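Local atomic coordinates of probable tautomerase HP_0924 (Helicobacter pylori, PDB entry 3M21), a protein that belongs to the tautomerase (MIF) superfamily of small beta-alpha-beta proteins and assembles here as a hexamer of short chains. Residues Val48-Tyr53 with Ser59-Arg64. Numbering follows the deposited sequence.
Sequences VDSNNY and SVHHLR
In this beta-alpha-beta chain of the tautomerase family the short C-terminal helix 60-63 docks by its first turn on the loop after strand 42-47, S50 meeting H61 and Y53 meeting V60. The carbonyls of S50, in the loop, and Y53, which opens strand 53-55, take up the first two N-H groups of the helix. Y53 O accepts from V60 N at 2.8 Å, nearly in line with its C=O bond, and H61 N donates to S50 O from above the carbonyl plane, with 133° at the hydrogen. S59 is the N-cap: its OG accepts a weak bond from H62 N. Beside the V60 N to Y53 O bond, CG2 of V60 packs on CD2 of Y53 at 3.6 Å; CG1, anti to the backbone N (chi1 171°), sits over one face of the R64 guanidinium, toward its rim, whose NH1 and NH2 donate to the carbonyls of P9 and V8. D49 OD1 accepts from N51 N, closing an Asx turn, and also from N51 ND2. That grip orients the N51 amide, which runs alongside H61 with the planes 44° apart and OD1 3.4 Å from H61 CB. Y53 continues the sheet into a second subunit, and S59 N hydrogen-bonds to OE1 of Q20 of that subunit. Two waters bridge the segments: one, in plane at the imidazole edge, joins S50 OG to H61 ND1 (3.3 Å from ND1); the other donates to N51 OD1 at 2.6 Å while hydrogen-bonded to S59 OG.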
loop_
_atom_site.group_PDB
_atom_site.type_symbol
_atom_site.label_atom_id
_atom_site.label_comp_id
_atom_site.label_asym_id
_atom_site.label_seq_id
_atom_site.Cartn_x
_atom_site.Cartn_y
_atom_site.Cartn_z
ATOM N N VAL F 48 -2.906 8.010 10.331
ATOM C CA VAL F 48 -2.085 9.045 9.710
ATOM C C VAL F 48 -2.222 10.403 10.376
ATOM O O VAL F 48 -3.335 10.871 10.628
ATOM C CB VAL F 48 -2.469 9.196 8.226
ATOM C CG1 VAL F 48 -1.510 10.140 7.533
ATOM C CG2 VAL F 48 -2.474 7.831 7.559
ATOM N N ASP F 49 -1.086 11.036 10.652
ATOM C CA ASP F 49 -1.084 12.358 11.271
ATOM C C ASP F 49 -1.804 13.323 10.339
ATOM O O ASP F 49 -1.649 13.251 9.120
ATOM C CB ASP F 49 0.351 12.828 11.496
ATOM C CG ASP F 49 0.427 14.094 12.321
ATOM O OD1 ASP F 49 0.397 15.198 11.737
ATOM O OD2 ASP F 49 0.501 13.977 13.563
ATOM N N SER F 50 -2.591 14.225 10.919
ATOM C CA SER F 50 -3.349 15.195 10.135
ATOM C C SER F 50 -2.491 16.056 9.210
ATOM O O SER F 50 -3.012 16.677 8.284
ATOM C CB SER F 50 -4.169 16.096 11.061
ATOM O OG SER F 50 -3.323 16.927 11.829
ATOM N N ASN F 51 -1.181 16.086 9.455
ATOM C CA ASN F 51 -0.240 16.859 8.631
ATOM C C ASN F 51 0.368 16.015 7.504
ATOM O O ASN F 51 1.055 16.535 6.624
ATOM C CB ASN F 51 0.904 17.392 9.507
ATOM C CG ASN F 51 0.443 18.465 10.493
ATOM O OD1 ASN F 51 0.144 19.593 10.107
ATOM N ND2 ASN F 51 0.378 18.109 11.763
ATOM N N ASN F 52 0.116 14.712 7.550
ATOM C CA ASN F 52 0.655 13.767 6.579
ATOM C C ASN F 52 -0.373 13.289 5.559
ATOM O O ASN F 52 -0.052 12.532 4.637
ATOM C CB ASN F 52 1.208 12.561 7.326
ATOM C CG ASN F 52 2.439 12.901 8.156
ATOM O OD1 ASN F 52 2.464 13.884 8.906
ATOM N ND2 ASN F 52 3.468 12.072 8.030
ATOM N N TYR F 53 -1.609 13.727 5.739
ATOM C CA TYR F 53 -2.704 13.322 4.864
ATOM C C TYR F 53 -3.230 14.546 4.127
ATOM O O TYR F 53 -3.496 15.582 4.738
ATOM C CB TYR F 53 -3.802 12.694 5.721
ATOM C CG TYR F 53 -4.852 11.906 4.973
ATOM C CD1 TYR F 53 -5.105 10.570 5.301
ATOM C CD2 TYR F 53 -5.646 12.505 3.983
ATOM C CE1 TYR F 53 -6.123 9.853 4.672
ATOM C CE2 TYR F 53 -6.668 11.785 3.348
ATOM C CZ TYR F 53 -6.894 10.462 3.704
ATOM O OH TYR F 53 -7.884 9.735 3.084
ATOM N N SER F 59 -3.474 19.792 3.457
ATOM C CA SER F 59 -3.336 18.794 4.525
ATOM C C SER F 59 -4.627 18.775 5.348
ATOM O O SER F 59 -5.347 19.767 5.403
ATOM C CB SER F 59 -2.140 19.124 5.437
ATOM O OG SER F 59 -2.412 20.250 6.261
ATOM N N VAL F 60 -4.932 17.639 5.971
ATOM C CA VAL F 60 -6.141 17.528 6.784
ATOM C C VAL F 60 -6.086 18.464 7.991
ATOM O O VAL F 60 -7.123 18.910 8.489
ATOM C CB VAL F 60 -6.377 16.066 7.258
ATOM C CG1 VAL F 60 -7.515 16.012 8.273
ATOM C CG2 VAL F 60 -6.731 15.187 6.056
ATOM N N HIS F 61 -4.877 18.779 8.452
ATOM C CA HIS F 61 -4.729 19.684 9.594
ATOM C C HIS F 61 -5.333 21.032 9.197
ATOM O O HIS F 61 -6.071 21.660 9.965
ATOM C CB HIS F 61 -3.243 19.863 9.952
ATOM C CG HIS F 61 -2.993 20.904 11.002
ATOM N ND1 HIS F 61 -3.424 20.769 12.305
ATOM C CD2 HIS F 61 -2.351 22.095 10.941
ATOM C CE1 HIS F 61 -3.058 21.832 13.001
ATOM N NE2 HIS F 61 -2.405 22.651 12.197
ATOM N N HIS F 62 -5.027 21.448 7.973
ATOM C CA HIS F 62 -5.509 22.710 7.433
ATOM C C HIS F 62 -7.014 22.676 7.190
ATOM O O HIS F 62 -7.729 23.623 7.525
ATOM C CB HIS F 62 -4.754 23.035 6.140
ATOM C CG HIS F 62 -5.198 24.308 5.480
ATOM N ND1 HIS F 62 -6.239 24.355 4.579
ATOM C CD2 HIS F 62 -4.757 25.580 5.620
ATOM C CE1 HIS F 62 -6.423 25.605 4.189
ATOM N NE2 HIS F 62 -5.539 26.368 4.804
ATOM N N LEU F 63 -7.497 21.581 6.610
ATOM C CA LEU F 63 -8.924 21.442 6.337
ATOM C C LEU F 63 -9.756 21.466 7.614
ATOM O O LEU F 63 -10.868 21.983 7.630
ATOM C CB LEU F 63 -9.198 20.135 5.582
ATOM C CG LEU F 63 -8.655 20.035 4.153
ATOM C CD1 LEU F 63 -8.924 18.648 3.615
ATOM C CD2 LEU F 63 -9.318 21.086 3.256
ATOM N N ARG F 64 -9.214 20.906 8.689
ATOM C CA ARG F 64 -9.946 20.862 9.946
ATOM C C ARG F 64 -10.040 22.199 10.675
ATOM O O ARG F 64 -10.692 22.302 11.714
ATOM C CB ARG F 64 -9.350 19.793 10.853
ATOM C CG ARG F 64 -9.706 18.393 10.394
ATOM C CD ARG F 64 -9.217 17.347 11.374
ATOM N NE ARG F 64 -9.552 15.992 10.937
ATOM C CZ ARG F 64 -9.047 14.892 11.487
ATOM N NH1 ARG F 64 -8.184 14.998 12.493
ATOM N NH2 ARG F 64 -9.401 13.694 11.037
HETATM O O HOH W 1 -5.447 18.355 13.130
HETATM O O HOH W 2 -0.322 20.871 7.895
#